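Local structure of open reading frame 2 (Aeromonas sobria, 3WQB) at residues 81-86 against 137-142. The protein probably acts as a chaperone for a secreted serine protease of the same bacterium. Sequence-based numbering, arbitrary orientation.
Sequences SGTLLV and QIELSG
Ser-81 and Thr-83 both come to the OE1 end of the Glu-139 carboxylate, from opposite sides of its plane. Ser-81 OG donates to Glu-139 OE1 at 2.7 Å, coming to the anti side of that oxygen and 25° out of the carboxylate plane. Thr-83 CB lies 3.5 Å from Glu-139 OE1, about 34° off that plane, while OE2 bonds to the backbone of a second protein. With CG anti to its backbone N (chi1 175°) and the chain extended beyond it, Glu-139 carries OE1 up to the serine. Ser-81 OG also accepts from Thr-83 N at 3.1 Å, closing an ST turn around Gly-82, where the chain bends. The amide of Gln-137 meets Leu-85 at its oxygen end: Leu-85 CD1 sits 3.6 Å from Gln-137 OE1, well out of the amide plane, and that oxygen bonds to the backbone of the second protein. Underneath runs an antiparallel ladder, the first and last strands of a beta-alpha-beta-beta-alpha-beta unit whose strand order is that of a ferredoxin-like fold. Leu-85 and Gln-137 form a hydrogen-bonded pair, both bonds lying in the carbonyl planes; Leu-85 N reaches Gln-137 O at 2.8 Å. Further along, Glu-139 N donates to Thr-83 O at 2.9 Å, and beyond the corner Ser-81 N to Glu-139 O at a longer 3.2 Å. Between these last two bonds a water fits into the bend, accepting from Gly-82 N and donating to both Thr-83 O and Glu-139 O. On the sheet face opposite Leu-85 and Gln-137, Leu-84 CD2 packs alongside Ile-138 CG1 at 3.6 Å, and helix 122-131 lies over both through Ile-125 and Ala-126.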
loop_
_atom_site.group_PDB
_atom_site.type_symbol
_atom_site.label_atom_id
_atom_site.label_comp_id
_atom_site.label_asym_id
_atom_site.label_seq_id
_atom_site.Cartn_x
_atom_site.Cartn_y
_atom_site.Cartn_z
ATOM N N SER B 81 -10.519 14.990 -17.331
ATOM C CA SER B 81 -10.944 15.933 -16.297
ATOM C C SER B 81 -10.951 17.385 -16.767
ATOM O O SER B 81 -11.676 18.213 -16.212
ATOM C CB SER B 81 -10.058 15.803 -15.054
ATOM O OG SER B 81 -8.774 16.368 -15.272
ATOM N N GLY B 82 -10.135 17.688 -17.778
ATOM C CA GLY B 82 -9.924 19.065 -18.221
ATOM C C GLY B 82 -8.595 19.649 -17.768
ATOM O O GLY B 82 -8.173 20.703 -18.256
ATOM N N THR B 83 -7.935 18.961 -16.837
ATOM C CA THR B 83 -6.654 19.403 -16.284
ATOM C C THR B 83 -5.476 18.768 -17.020
ATOM O O THR B 83 -5.515 17.588 -17.380
ATOM C CB THR B 83 -6.582 19.116 -14.762
ATOM O OG1 THR B 83 -7.583 19.893 -14.093
ATOM C CG2 THR B 83 -5.209 19.461 -14.173
ATOM N N LEU B 84 -4.450 19.583 -17.257
ATOM C CA LEU B 84 -3.169 19.142 -17.791
ATOM C C LEU B 84 -2.104 19.342 -16.728
ATOM O O LEU B 84 -2.034 20.409 -16.106
ATOM C CB LEU B 84 -2.788 19.964 -19.030
ATOM C CG LEU B 84 -3.711 19.941 -20.246
ATOM C CD1 LEU B 84 -3.586 21.241 -21.017
ATOM C CD2 LEU B 84 -3.392 18.774 -21.141
ATOM N N LEU B 85 -1.285 18.318 -16.514
ATOM C CA LEU B 85 -0.091 18.449 -15.671
ATOM C C LEU B 85 1.080 18.768 -16.580
ATOM O O LEU B 85 1.280 18.105 -17.596
ATOM C CB LEU B 85 0.198 17.166 -14.888
ATOM C CG LEU B 85 -0.876 16.547 -13.990
ATOM C CD1 LEU B 85 -0.209 15.560 -13.054
ATOM C CD2 LEU B 85 -1.680 17.555 -13.191
ATOM N N VAL B 86 1.839 19.794 -16.214
ATOM C CA VAL B 86 2.970 20.258 -17.011
ATOM C C VAL B 86 4.192 20.400 -16.107
ATOM O O VAL B 86 4.115 21.031 -15.051
ATOM C CB VAL B 86 2.638 21.617 -17.694
ATOM C CG1 VAL B 86 3.874 22.265 -18.294
ATOM C CG2 VAL B 86 1.587 21.424 -18.768
ATOM N N GLN B 137 1.029 15.776 -19.139
ATOM C CA GLN B 137 0.131 14.649 -18.933
ATOM C C GLN B 137 -1.304 15.160 -18.876
ATOM O O GLN B 137 -1.623 16.063 -18.097
ATOM C CB GLN B 137 0.487 13.887 -17.643
ATOM C CG GLN B 137 -0.372 12.638 -17.369
ATOM C CD GLN B 137 -0.097 12.019 -16.004
ATOM O OE1 GLN B 137 0.371 12.691 -15.093
ATOM N NE2 GLN B 137 -0.382 10.730 -15.864
ATOM N N ILE B 138 -2.153 14.603 -19.731
ATOM C CA ILE B 138 -3.586 14.875 -19.676
ATOM C C ILE B 138 -4.175 14.062 -18.530
ATOM O O ILE B 138 -4.031 12.836 -18.498
ATOM C CB ILE B 138 -4.284 14.484 -21.002
ATOM C CG1 ILE B 138 -3.695 15.295 -22.162
ATOM C CG2 ILE B 138 -5.793 14.702 -20.900
ATOM C CD1 ILE B 138 -4.034 14.774 -23.549
ATOM N N GLU B 139 -4.811 14.737 -17.575
ATOM C CA GLU B 139 -5.399 14.011 -16.448
ATOM C C GLU B 139 -6.610 13.179 -16.862
ATOM O O GLU B 139 -7.585 13.699 -17.413
ATOM C CB GLU B 139 -5.774 14.930 -15.289
ATOM C CG GLU B 139 -6.497 14.165 -14.181
ATOM C CD GLU B 139 -6.744 14.982 -12.944
ATOM O OE1 GLU B 139 -7.273 16.104 -13.051
ATOM O OE2 GLU B 139 -6.437 14.473 -11.853
ATOM N N LEU B 140 -6.524 11.888 -16.583
ATOM C CA LEU B 140 -7.616 10.958 -16.812
ATOM C C LEU B 140 -8.085 10.466 -15.450
ATOM O O LEU B 140 -7.403 9.668 -14.795
ATOM C CB LEU B 140 -7.167 9.803 -17.711
ATOM C CG LEU B 140 -6.561 10.205 -19.067
ATOM C CD1 LEU B 140 -6.058 8.979 -19.830
ATOM C CD2 LEU B 140 -7.540 11.022 -19.924
ATOM N N SER B 141 -9.243 10.964 -15.032
ATOM C CA SER B 141 -9.760 10.747 -13.686
ATOM C C SER B 141 -10.647 9.517 -13.624
ATOM O O SER B 141 -11.089 9.003 -14.649
ATOM C CB SER B 141 -10.542 11.976 -13.221
ATOM O OG SER B 141 -11.752 12.096 -13.946
ATOM N N GLY B 142 -10.898 9.046 -12.407
ATOM C CA GLY B 142 -11.743 7.881 -12.201
ATOM C C GLY B 142 -11.327 7.105 -10.976
ATOM O O GLY B 142 -10.422 7.518 -10.237
HETATM O O HOH W 1 -7.766 16.274 -18.617
#